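PDB 7DRG: PA0821 from Pseudomonas aeruginosa, which probably acts as the type VI secretion immunity protein (antitoxin) that neutralises a cognate effector carrying a VRR-NUC nuclease domain. Local coordinates for residues S190-N193 with D194-S197; Y262-D266 with G267-Q271; L317-V320 with G321-D325. All coordinates share one frame; numbering follows the deposited sequence.

Interaction 1: residues S190-N193 with D194-S197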
loop_
_atom_site.group_PDB
_atom_site.type_symbol
_atom_site.label_atom_id
_atom_site.label_comp_id
_atom_site.label_asym_id
_atom_site.label_seq_id
_atom_site.Cartn_x
_atom_site.Cartn_y
_atom_site.Cartn_z
ATOM N N SER B 190 -11.851 -14.100 -11.427
ATOM C CA SER B 190 -12.262 -13.165 -10.384
ATOM C C SER B 190 -11.307 -11.985 -10.253
ATOM O O SER B 190 -11.258 -11.349 -9.195
ATOM C CB SER B 190 -12.395 -13.886 -9.041
ATOM O OG SER B 190 -13.362 -14.921 -9.106
ATOM N N TRP B 191 -10.573 -11.667 -11.322
ATOM C CA TRP B 191 -9.516 -10.659 -11.267
ATOM C C TRP B 191 -10.029 -9.289 -10.837
ATOM O O TRP B 191 -9.261 -8.493 -10.282
ATOM C CB TRP B 191 -8.843 -10.558 -12.635
ATOM C CG TRP B 191 -9.857 -10.604 -13.733
ATOM C CD1 TRP B 191 -10.315 -11.717 -14.381
ATOM C CD2 TRP B 191 -10.578 -9.497 -14.281
ATOM N NE1 TRP B 191 -11.268 -11.369 -15.306
ATOM C CE2 TRP B 191 -11.447 -10.010 -15.266
ATOM C CE3 TRP B 191 -10.570 -8.120 -14.039
ATOM C CZ2 TRP B 191 -12.295 -9.194 -16.012
ATOM C CZ3 TRP B 191 -11.413 -7.313 -14.777
ATOM C CH2 TRP B 191 -12.264 -7.852 -15.752
ATOM N N ASP B 192 -11.302 -8.979 -11.108
ATOM C CA ASP B 192 -11.827 -7.687 -10.679
ATOM C C ASP B 192 -11.789 -7.552 -9.160
ATOM O O ASP B 192 -11.626 -6.442 -8.640
ATOM C CB ASP B 192 -13.250 -7.482 -11.198
ATOM C CG ASP B 192 -13.731 -6.057 -11.014
ATOM O OD1 ASP B 192 -13.135 -5.143 -11.629
ATOM O OD2 ASP B 192 -14.703 -5.851 -10.257
ATOM N N ASN B 193 -11.930 -8.668 -8.435
ATOM C CA ASN B 193 -11.762 -8.645 -6.984
ATOM C C ASN B 193 -10.326 -8.369 -6.579
ATOM O O ASN B 193 -10.076 -7.925 -5.452
ATOM C CB ASN B 193 -12.155 -9.985 -6.356
ATOM C CG ASN B 193 -13.616 -10.319 -6.531
ATOM O OD1 ASN B 193 -14.442 -9.446 -6.789
ATOM N ND2 ASN B 193 -13.947 -11.596 -6.366
ATOM N N ASP B 194 -9.374 -8.641 -7.467
ATOM C CA ASP B 194 -7.990 -8.753 -7.072
ATOM C C ASP B 194 -7.084 -7.686 -7.659
ATOM O O ASP B 194 -5.950 -7.553 -7.191
ATOM C CB ASP B 194 -7.487 -10.158 -7.426
ATOM C CG ASP B 194 -8.273 -11.229 -6.690
ATOM O OD1 ASP B 194 -8.244 -11.232 -5.441
ATOM O OD2 ASP B 194 -8.976 -12.024 -7.343
ATOM N N GLU B 195 -7.551 -6.909 -8.635
ATOM C CA GLU B 195 -6.808 -5.723 -9.050
ATOM C C GLU B 195 -6.433 -4.812 -7.885
ATOM O O GLU B 195 -5.327 -4.248 -7.916
ATOM C CB GLU B 195 -7.604 -4.931 -10.096
ATOM C CG GLU B 195 -7.745 -5.643 -11.438
ATOM C CD GLU B 195 -8.431 -4.791 -12.489
ATOM O OE1 GLU B 195 -9.159 -3.847 -12.112
ATOM O OE2 GLU B 195 -8.238 -5.062 -13.696
ATOM N N PRO B 196 -7.265 -4.617 -6.854
ATOM C CA PRO B 196 -6.811 -3.777 -5.734
ATOM C C PRO B 196 -5.564 -4.302 -5.050
ATOM O O PRO B 196 -4.741 -3.499 -4.586
ATOM C CB PRO B 196 -8.022 -3.772 -4.791
ATOM C CG PRO B 196 -9.180 -4.003 -5.675
ATOM C CD PRO B 196 -8.698 -4.952 -6.731
ATOM N N SER B 197 -5.408 -5.627 -4.954
ATOM C CA SER B 197 -4.176 -6.188 -4.405
ATOM C C SER B 197 -2.977 -5.803 -5.256
ATOM O O SER B 197 -1.920 -5.440 -4.727
ATOM C CB SER B 197 -4.288 -7.709 -4.301
ATOM O OG SER B 197 -5.406 -8.098 -3.518
HETATM O O HOH W 1 -8.116 -7.356 -3.466
#
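The W191–E195 contact is a local one, made within the first turn of helix 191-204, just after strand 182-186. The carbonyl oxygen of W191 receives two backbone N-H groups. E195 N reaches W191 O at 2.9 Å, nearly in line with the C=O bond, whereas D194 N lies 2.8 Å from W191 O and well above the carbonyl plane. One acceptor thus closes a tight turn and a full helical turn at once. The two side chains run alongside each other in the same direction, and E195 OE2 comes within 3.9 Å of W191 CE3, with the ring and carboxylate planes 50° apart. The W191 torsion (chi1 42°) sets CG between its own N and carbonyl carbon, and from there the indole lies beside the extended E195 chain. This is the N-terminal turn of an α-helix, and a proline interrupts its bonding: P196 has no N-H for D192 O, and its CD packs 3.5 Å from N193 O. S197 N turns to D194 O in a weak bond, while N193 O takes a proton from a water that also donates to S197 OG. The acidic groups look elsewhere for partners. D192 OD1 and E195 OE1 sit 4.2 Å apart, and R318 bridges both, a charge that probably offsets their repulsion. H313 takes the other oxygen of D192, while Y33 and N23 bond the carboxylate of D194.

Interaction 2: residues Y262-D266 with G267-Q271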
loop_
_atom_site.group_PDB
_atom_site.type_symbol
_atom_site.label_atom_id
_atom_site.label_comp_id
_atom_site.label_asym_id
_atom_site.label_seq_id
_atom_site.Cartn_x
_atom_site.Cartn_y
_atom_site.Cartn_z
ATOM N N TYR B 262 20.782 -8.976 -26.103
ATOM C CA TYR B 262 20.545 -10.150 -26.927
ATOM C C TYR B 262 19.932 -9.685 -28.235
ATOM O O TYR B 262 18.759 -9.293 -28.285
ATOM C CB TYR B 262 19.646 -11.157 -26.209
ATOM C CG TYR B 262 20.196 -11.587 -24.871
ATOM C CD1 TYR B 262 21.212 -12.536 -24.784
ATOM C CD2 TYR B 262 19.716 -11.027 -23.694
ATOM C CE1 TYR B 262 21.721 -12.920 -23.563
ATOM C CE2 TYR B 262 20.215 -11.410 -22.466
ATOM C CZ TYR B 262 21.216 -12.352 -22.402
ATOM O OH TYR B 262 21.715 -12.729 -21.175
ATOM N N ARG B 263 20.730 -9.734 -29.293
ATOM C CA ARG B 263 20.224 -9.476 -30.633
ATOM C C ARG B 263 19.609 -10.765 -31.150
ATOM O O ARG B 263 20.312 -11.707 -31.514
ATOM C CB ARG B 263 21.335 -8.968 -31.548
ATOM C CG ARG B 263 21.349 -7.453 -31.669
ATOM C CD ARG B 263 22.441 -6.928 -32.601
ATOM N NE ARG B 263 22.325 -7.460 -33.953
ATOM C CZ ARG B 263 23.296 -8.113 -34.580
ATOM N NH1 ARG B 263 24.466 -8.304 -33.981
ATOM N NH2 ARG B 263 23.099 -8.565 -35.811
ATOM N N TYR B 264 18.292 -10.829 -31.116
ATOM C CA TYR B 264 17.562 -11.757 -31.949
ATOM C C TYR B 264 17.395 -11.047 -33.297
ATOM O O TYR B 264 17.977 -9.982 -33.525
ATOM C CB TYR B 264 16.265 -12.174 -31.251
ATOM C CG TYR B 264 15.276 -11.053 -31.142
ATOM C CD1 TYR B 264 15.329 -10.141 -30.092
ATOM C CD2 TYR B 264 14.300 -10.889 -32.110
ATOM C CE1 TYR B 264 14.437 -9.109 -30.021
ATOM C CE2 TYR B 264 13.409 -9.866 -32.052
ATOM C CZ TYR B 264 13.471 -8.978 -31.001
ATOM O OH TYR B 264 12.569 -7.954 -30.960
ATOM N N GLY B 265 16.619 -11.615 -34.204
ATOM C CA GLY B 265 16.520 -11.103 -35.560
ATOM C C GLY B 265 16.357 -9.611 -35.790
ATOM O O GLY B 265 17.299 -8.945 -36.232
ATOM N N ASP B 266 15.172 -9.071 -35.517
ATOM C CA ASP B 266 14.838 -7.702 -35.892
ATOM C C ASP B 266 14.568 -6.837 -34.666
ATOM O O ASP B 266 13.673 -5.987 -34.661
ATOM C CB ASP B 266 13.637 -7.670 -36.831
ATOM C CG ASP B 266 12.358 -8.045 -36.133
ATOM O OD1 ASP B 266 12.361 -9.087 -35.447
ATOM O OD2 ASP B 266 11.371 -7.284 -36.237
ATOM N N GLY B 267 15.349 -7.046 -33.617
ATOM C CA GLY B 267 15.227 -6.239 -32.422
ATOM C C GLY B 267 16.252 -6.696 -31.413
ATOM O O GLY B 267 17.131 -7.507 -31.719
ATOM N N VAL B 268 16.121 -6.181 -30.192
ATOM C CA VAL B 268 17.051 -6.516 -29.123
ATOM C C VAL B 268 16.270 -6.719 -27.832
ATOM O O VAL B 268 15.238 -6.080 -27.600
ATOM C CB VAL B 268 18.138 -5.425 -28.961
ATOM C CG1 VAL B 268 17.531 -4.102 -28.513
ATOM C CG2 VAL B 268 19.242 -5.883 -28.008
ATOM N N VAL B 269 16.749 -7.646 -27.006
ATOM C CA VAL B 269 16.308 -7.772 -25.620
ATOM C C VAL B 269 17.427 -7.265 -24.725
ATOM O O VAL B 269 18.587 -7.675 -24.868
ATOM C CB VAL B 269 15.932 -9.217 -25.252
ATOM C CG1 VAL B 269 15.626 -9.313 -23.740
ATOM C CG2 VAL B 269 14.736 -9.673 -26.052
ATOM N N ILE B 270 17.081 -6.371 -23.811
ATOM C CA ILE B 270 18.015 -5.822 -22.833
ATOM C C ILE B 270 17.752 -6.508 -21.503
ATOM O O ILE B 270 16.603 -6.582 -21.059
ATOM C CB ILE B 270 17.853 -4.300 -22.704
ATOM C CG1 ILE B 270 17.985 -3.632 -24.072
ATOM C CG2 ILE B 270 18.864 -3.729 -21.700
ATOM C CD1 ILE B 270 17.686 -2.155 -24.066
ATOM N N GLN B 271 18.809 -7.018 -20.872
ATOM C CA GLN B 271 18.725 -7.605 -19.540
ATOM C C GLN B 271 19.298 -6.600 -18.549
ATOM O O GLN B 271 20.472 -6.229 -18.648
ATOM C CB GLN B 271 19.484 -8.934 -19.472
ATOM C CG GLN B 271 19.572 -9.513 -18.056
ATOM C CD GLN B 271 20.348 -10.824 -17.995
ATOM O OE1 GLN B 271 20.580 -11.474 -19.020
ATOM N NE2 GLN B 271 20.738 -11.225 -16.791
#
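Y262 and V269 face each other as a hydrogen-bonded antiparallel pair, and both halves of the pair are fully used. Y262 N donates to V269 O at 2.8 Å, in the carbonyl plane, and V269 N returns a bond to Y262 O at 2.9 Å. Both are close to straight. Y262 O also meets the CA of V268 in a CH···O contact. Q271 lies two residues beyond V269, and its OE1 accepts from the OH of Y262 at 2.7 Å. The oxygen lies at the ring edge, and the amide is nearly coplanar with the ring, 17° away. Q271 swings CG away from its own backbone N (chi1 173°) and stays extended, which carries the amide out to the phenol. The other end of that amide is occupied too, since NE2 donates to the carbonyls of G273 and N356, while Y262 OH in turn accepts from L358 N. These strands form a β-hairpin, 259-264 with 267-272, whose second strand also pairs with strand 233-237. At the turn, the ring of Y264 folds back over the backbone of G267, with G267 O 3.5 Å above one face and offset toward the rim. Y264 CE1 also touches V269 CG2 at 4.0 Å. Helix 161-173 packs against Y262 and V269 through I167.

Interaction 3: residues L317-V320 with G321-D325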
loop_
_atom_site.group_PDB
_atom_site.type_symbol
_atom_site.label_atom_id
_atom_site.label_comp_id
_atom_site.label_asym_id
_atom_site.label_seq_id
_atom_site.Cartn_x
_atom_site.Cartn_y
_atom_site.Cartn_z
ATOM N N LEU B 317 -8.818 0.315 -3.965
ATOM C CA LEU B 317 -7.742 0.923 -4.737
ATOM C C LEU B 317 -7.748 0.406 -6.173
ATOM O O LEU B 317 -7.873 -0.801 -6.408
ATOM C CB LEU B 317 -6.404 0.609 -4.073
ATOM C CG LEU B 317 -5.278 1.625 -4.214
ATOM C CD1 LEU B 317 -5.607 2.869 -3.408
ATOM C CD2 LEU B 317 -3.958 1.018 -3.764
ATOM N N ARG B 318 -7.627 1.320 -7.137
ATOM C CA ARG B 318 -7.537 0.958 -8.551
ATOM C C ARG B 318 -6.611 1.934 -9.257
ATOM O O ARG B 318 -6.719 3.146 -9.059
ATOM C CB ARG B 318 -8.899 1.000 -9.252
ATOM C CG ARG B 318 -10.005 0.198 -8.600
ATOM C CD ARG B 318 -10.017 -1.232 -9.095
ATOM N NE ARG B 318 -11.168 -1.948 -8.554
ATOM C CZ ARG B 318 -11.592 -3.128 -8.987
ATOM N NH1 ARG B 318 -10.968 -3.737 -9.988
ATOM N NH2 ARG B 318 -12.650 -3.697 -8.423
ATOM N N LEU B 319 -5.730 1.413 -10.111
ATOM C CA LEU B 319 -4.840 2.276 -10.887
ATOM C C LEU B 319 -5.577 2.732 -12.139
ATOM O O LEU B 319 -5.510 2.100 -13.196
ATOM C CB LEU B 319 -3.542 1.556 -11.224
ATOM C CG LEU B 319 -2.598 1.328 -10.049
ATOM C CD1 LEU B 319 -1.423 0.478 -10.527
ATOM C CD2 LEU B 319 -2.118 2.645 -9.477
ATOM N N VAL B 320 -6.285 3.852 -12.015
ATOM C CA VAL B 320 -7.043 4.447 -13.103
ATOM C C VAL B 320 -6.589 5.890 -13.284
ATOM O O VAL B 320 -6.051 6.519 -12.369
ATOM C CB VAL B 320 -8.564 4.396 -12.846
ATOM C CG1 VAL B 320 -9.029 2.959 -12.643
ATOM C CG2 VAL B 320 -8.924 5.259 -11.637
ATOM N N GLY B 321 -6.829 6.410 -14.486
ATOM C CA GLY B 321 -6.613 7.811 -14.800
ATOM C C GLY B 321 -5.264 8.376 -14.407
ATOM O O GLY B 321 -4.223 7.896 -14.864
ATOM N N TRP B 322 -5.280 9.400 -13.549
ATOM C CA TRP B 322 -4.047 10.075 -13.155
ATOM C C TRP B 322 -3.060 9.105 -12.517
ATOM O O TRP B 322 -1.850 9.197 -12.750
ATOM C CB TRP B 322 -4.378 11.215 -12.190
ATOM C CG TRP B 322 -3.189 11.936 -11.619
ATOM C CD1 TRP B 322 -2.589 13.053 -12.123
ATOM C CD2 TRP B 322 -2.470 11.600 -10.422
ATOM N NE1 TRP B 322 -1.539 13.430 -11.320
ATOM C CE2 TRP B 322 -1.447 12.558 -10.267
ATOM C CE3 TRP B 322 -2.594 10.586 -9.468
ATOM C CZ2 TRP B 322 -0.552 12.531 -9.194
ATOM C CZ3 TRP B 322 -1.703 10.560 -8.405
ATOM C CH2 TRP B 322 -0.695 11.522 -8.280
ATOM N N ALA B 323 -3.559 8.166 -11.709
ATOM C CA ALA B 323 -2.664 7.262 -10.994
ATOM C C ALA B 323 -1.964 6.312 -11.956
ATOM O O ALA B 323 -0.798 5.959 -11.748
ATOM C CB ALA B 323 -3.431 6.482 -9.927
ATOM N N ALA B 324 -2.660 5.882 -13.010
ATOM C CA ALA B 324 -2.018 5.050 -14.026
ATOM C C ALA B 324 -0.920 5.820 -14.751
ATOM O O ALA B 324 0.183 5.297 -14.961
ATOM C CB ALA B 324 -3.057 4.531 -15.021
ATOM N N ASP B 325 -1.198 7.074 -15.123
ATOM C CA ASP B 325 -0.177 7.906 -15.749
ATOM C C ASP B 325 1.032 8.073 -14.836
ATOM O O ASP B 325 2.177 8.061 -15.303
ATOM C CB ASP B 325 -0.761 9.273 -16.114
ATOM C CG ASP B 325 -1.746 9.207 -17.271
ATOM O OD1 ASP B 325 -1.906 8.126 -17.879
ATOM O OD2 ASP B 325 -2.362 10.250 -17.580
#
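L319 turns its CG away from its carbonyl carbon (chi1 -71°), and chi2 of 174° sends CD1 on in the extended direction and leaves CD2, the other branch, against A323 CB at 4.1 Å. The methyl of A323 points back at the preceding loop and also lies 3.6 Å from V320 O, while the methyl of A324 rests 3.9 Å from L319 O. With only methyls here, the loop lies close to the first turn of helix 321-328. L319 is the centre of an inverse gamma turn, closed by a weak bond from V320 N to R318 O, and G321 follows with a positive phi of 50°. The single hydrogen bond between the two segments, A323 N to V320 O at 3.1 Å, is bent and weak. A regular helical bond follows, from D325 N to G321 O. Outside, L319 N bonds H309 and G321 N bonds S307 OG; L319 packs on A199 and A202 of helix 191-204, and W322 of the second subunit lies against L319 and A323. Between the two segments themselves, then, so weak a polar link implies that apolar packing of L319 on A323 probably carries much of the contact, while firmer polar bonds run to the surrounding loop.

In the fold
Along the chain the three contacts come in series, 190-197, then 262-271, then 317-325, all within the part related to type VI immunity proteins for VRR-NUC effectors. Interactions 1 and 3 are neighbours, with centres about 14 Å apart on the same side of the chain's centre. They touch directly, through R318 and where P196 packs on L317. Two parts of the chain far apart in sequence are thus joined by charge at the start of helix 191-204, close to the subunit interface at W322. Interaction 2 stands apart, its nearest atoms about 25 Å from interaction 1 and about 21 Å from interaction 3. Its hairpin lies across the chain's centre from interaction 1, beside helix 161-173 and the C-terminal segment.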